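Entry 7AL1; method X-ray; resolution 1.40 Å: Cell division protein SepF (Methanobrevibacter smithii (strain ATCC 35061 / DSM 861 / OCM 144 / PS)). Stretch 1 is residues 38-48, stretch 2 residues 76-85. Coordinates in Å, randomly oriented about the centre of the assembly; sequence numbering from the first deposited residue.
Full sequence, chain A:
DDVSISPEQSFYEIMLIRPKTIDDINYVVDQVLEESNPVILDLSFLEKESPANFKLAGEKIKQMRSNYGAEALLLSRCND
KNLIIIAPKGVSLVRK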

# COMPACT_ATOMS: atom_id res chain seq x y z
N PRO A 38 -1.39 -3.99 -8.93
CA PRO A 38 -2.01 -3.62 -7.66
C PRO A 38 -2.37 -2.15 -7.65
O PRO A 38 -1.72 -1.32 -8.30
CB PRO A 38 -0.90 -3.91 -6.63
CG PRO A 38 0.04 -4.84 -7.32
CD PRO A 38 0.00 -4.47 -8.77
N VAL A 39 -3.42 -1.81 -6.91
CA VAL A 39 -3.87 -0.44 -6.77
C VAL A 39 -4.01 -0.12 -5.30
O VAL A 39 -4.68 -0.85 -4.55
CB VAL A 39 -5.20 -0.19 -7.51
CG1 VAL A 39 -5.68 1.25 -7.27
CG2 VAL A 39 -5.06 -0.47 -8.99
N ILE A 40 -3.36 0.93 -4.85
CA ILE A 40 -3.62 1.52 -3.54
C ILE A 40 -4.68 2.59 -3.76
O ILE A 40 -4.41 3.62 -4.38
CB ILE A 40 -2.36 2.05 -2.86
CG1 ILE A 40 -1.37 0.90 -2.60
CG2 ILE A 40 -2.76 2.74 -1.57
CD1 ILE A 40 0.02 1.34 -2.17
N LEU A 41 -5.90 2.30 -3.33
CA LEU A 41 -7.09 3.06 -3.65
C LEU A 41 -7.45 3.91 -2.44
O LEU A 41 -7.56 3.37 -1.32
CB LEU A 41 -8.20 2.02 -3.88
CG LEU A 41 -9.56 2.47 -4.35
CD1 LEU A 41 -9.45 3.18 -5.64
CD2 LEU A 41 -10.46 1.26 -4.51
N ASP A 42 -7.68 5.21 -2.64
CA ASP A 42 -8.14 6.10 -1.59
C ASP A 42 -9.60 6.46 -1.90
O ASP A 42 -9.86 7.21 -2.84
CB ASP A 42 -7.29 7.37 -1.49
CG ASP A 42 -7.77 8.31 -0.43
OD1 ASP A 42 -8.73 8.01 0.29
OD2 ASP A 42 -7.16 9.43 -0.30
N LEU A 43 -10.54 5.91 -1.14
CA LEU A 43 -11.97 6.12 -1.37
C LEU A 43 -12.54 7.32 -0.65
O LEU A 43 -13.76 7.52 -0.64
CB LEU A 43 -12.76 4.87 -0.96
CG LEU A 43 -12.54 3.67 -1.89
CD1 LEU A 43 -13.40 2.51 -1.42
CD2 LEU A 43 -12.94 4.03 -3.31
N SER A 44 -11.69 8.16 -0.06
CA SER A 44 -12.20 9.22 0.81
C SER A 44 -12.99 10.27 0.05
O SER A 44 -13.93 10.85 0.62
CB SER A 44 -11.05 9.89 1.58
OG SER A 44 -10.09 10.48 0.70
N PHE A 45 -12.62 10.59 -1.19
CA PHE A 45 -13.40 11.60 -1.89
C PHE A 45 -14.80 11.08 -2.19
O PHE A 45 -15.80 11.78 -1.97
CB PHE A 45 -12.69 12.00 -3.19
CG PHE A 45 -13.47 13.01 -4.00
CD1 PHE A 45 -14.46 12.62 -4.87
CD2 PHE A 45 -13.19 14.36 -3.89
CE1 PHE A 45 -15.15 13.56 -5.64
CE2 PHE A 45 -13.89 15.29 -4.64
CZ PHE A 45 -14.87 14.89 -5.51
N LEU A 46 -14.90 9.85 -2.71
CA LEU A 46 -16.21 9.27 -2.95
C LEU A 46 -17.01 9.19 -1.65
O LEU A 46 -18.21 9.50 -1.62
CB LEU A 46 -16.08 7.89 -3.59
CG LEU A 46 -15.39 7.83 -4.95
CD1 LEU A 46 -15.42 6.40 -5.50
CD2 LEU A 46 -16.01 8.78 -5.96
N GLU A 47 -16.36 8.76 -0.56
CA GLU A 47 -17.10 8.55 0.68
C GLU A 47 -17.74 9.85 1.15
O GLU A 47 -18.89 9.85 1.61
CB GLU A 47 -16.20 7.96 1.76
CG GLU A 47 -17.01 7.46 2.94
CD GLU A 47 -16.26 6.64 3.98
OE1 GLU A 47 -15.02 6.51 3.93
OE2 GLU A 47 -16.94 6.11 4.88
N LYS A 48 -17.01 10.96 1.02
CA LYS A 48 -17.49 12.26 1.48
C LYS A 48 -18.50 12.85 0.51
O LYS A 48 -19.56 13.34 0.92
CB LYS A 48 -16.31 13.21 1.66
CG LYS A 48 -16.70 14.57 2.20
CD LYS A 48 -15.48 15.47 2.34
CE LYS A 48 -15.87 16.85 2.80
NZ LYS A 48 -16.52 16.79 4.14
N SER A 76 -5.96 1.69 6.02
CA SER A 76 -6.17 2.75 7.01
C SER A 76 -7.36 3.61 6.58
O SER A 76 -7.39 4.12 5.46
CB SER A 76 -4.90 3.61 7.08
OG SER A 76 -5.06 4.71 7.98
N ARG A 77 -8.31 3.81 7.48
CA ARG A 77 -9.39 4.76 7.25
C ARG A 77 -9.34 5.73 8.41
O ARG A 77 -9.74 5.37 9.52
CB ARG A 77 -10.74 4.06 7.19
CG ARG A 77 -11.90 5.03 6.95
CD ARG A 77 -13.20 4.29 6.83
NE ARG A 77 -14.33 5.20 6.71
CZ ARG A 77 -15.00 5.69 7.75
NH1 ARG A 77 -14.65 5.37 9.00
NH2 ARG A 77 -16.03 6.50 7.54
N CYS A 78 -8.85 6.94 8.15
CA CYS A 78 -8.41 7.87 9.18
C CYS A 78 -8.17 9.23 8.54
O CYS A 78 -7.56 9.31 7.47
CB CYS A 78 -7.09 7.36 9.81
N ASN A 79 -8.64 10.30 9.16
CA ASN A 79 -8.15 11.63 8.83
C ASN A 79 -8.11 11.89 7.31
O ASN A 79 -7.03 12.06 6.75
CB ASN A 79 -6.75 11.82 9.46
N ASP A 80 -9.26 11.87 6.69
CA ASP A 80 -9.41 12.25 5.26
C ASP A 80 -8.84 11.25 4.26
O ASP A 80 -8.69 11.58 3.08
CB ASP A 80 -8.82 13.64 4.96
N LYS A 81 -8.53 10.03 4.69
CA LYS A 81 -8.09 8.98 3.78
C LYS A 81 -8.86 7.71 4.11
O LYS A 81 -9.19 7.42 5.25
CB LYS A 81 -6.58 8.73 3.92
CG LYS A 81 -5.73 9.80 3.26
CD LYS A 81 -4.25 9.49 3.36
CE LYS A 81 -3.42 10.69 2.92
NZ LYS A 81 -3.95 11.25 1.65
N ASN A 82 -9.14 6.93 3.07
CA ASN A 82 -9.79 5.62 3.22
C ASN A 82 -9.05 4.70 2.25
O ASN A 82 -9.42 4.58 1.08
CB ASN A 82 -11.28 5.71 2.93
CG ASN A 82 -12.01 4.42 3.20
OD1 ASN A 82 -11.39 3.37 3.42
ND2 ASN A 82 -13.35 4.47 3.18
N LEU A 83 -7.95 4.11 2.73
CA LEU A 83 -6.96 3.46 1.87
C LEU A 83 -7.15 1.94 1.90
O LEU A 83 -7.09 1.32 2.96
CB LEU A 83 -5.53 3.79 2.33
CG LEU A 83 -5.10 5.24 2.27
CD1 LEU A 83 -3.59 5.28 2.61
CD2 LEU A 83 -5.37 5.87 0.95
N ILE A 84 -7.29 1.37 0.72
CA ILE A 84 -7.41 -0.08 0.50
C ILE A 84 -6.40 -0.49 -0.55
O ILE A 84 -6.16 0.26 -1.51
CB ILE A 84 -8.83 -0.41 -0.01
CG1 ILE A 84 -9.88 0.08 0.98
CG2 ILE A 84 -9.05 -1.90 -0.30
CD1 ILE A 84 -11.22 0.38 0.33
N ILE A 85 -5.73 -1.62 -0.38
CA ILE A 85 -4.93 -2.18 -1.45
C ILE A 85 -5.67 -3.31 -2.13
O ILE A 85 -6.17 -4.23 -1.47
CB ILE A 85 -3.53 -2.63 -1.00
CG1 ILE A 85 -2.74 -3.08 -2.26
CG2 ILE A 85 -3.58 -3.69 0.06
CD1 ILE A 85 -1.26 -3.12 -2.09
O HOH W 1 -7.08 11.77 0.77

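What joins the two backbones? Strand 39-42 runs antiparallel to strand 81-85, with Leu41 facing Ile84 as a hydrogen-bonded pair: Leu41 N donates to Ile84 O at 2.7 Å, and Ile84 N donates to Leu41 O at 2.9 Å. Beyond the strand, Leu43 N reaches Asn82 O at 2.8 Å, extending the ladder to the residue at the N-cap position, right before the helix.

How does Asp42 make use of its place at the strand's end? With chi1 at 179° (t) and chi2 near 0°, its carboxylate extends along the neighbouring strand. OD1 accepts from Asn82 N at 3.0 Å and, within its own stretch, from Ser44 N at 3.0 Å, so one oxygen serves backbone amides of both stretches. Water 1 donates to Asp42 OD2 at 2.6 Å and to Asp80 O at 2.8 Å, bridging strand end and turn. Ser44, in the p rotamer, keeps its short side chain beside them, with OG 3.0 Å from Asp80 O.

Why does Glu47 reach back from the helix? Its CA-to-CB bond points toward the other stretch, and t, t chi angles extend the chain. OE1 then accepts from Asn82 ND2 at 2.7 Å and from Arg77 NE at 3.1 Å, while OE2 meets Arg77 NH2 at 2.8 Å in a salt bridge. Arg77, t through chi3, offers its guanidinium edge to the carboxylate; Asn82, also t, supplies a neutral amide donor beside it.

Where do the apolar side chains go? Ile40, Ile85 and Leu83 lie on the same sheet face as Asp42; Ile40 CG1 sits 4.1 Å from Ile85 CD1, and Leu83 CD2 packs 3.4 Å from Asp42 CB. Leu41 and Ile84 occupy the other face, where Leu43, m then t, brings CD1 within 3.5 Å of Ile84 CD1. Branched aliphatic chains suit this largely buried packing.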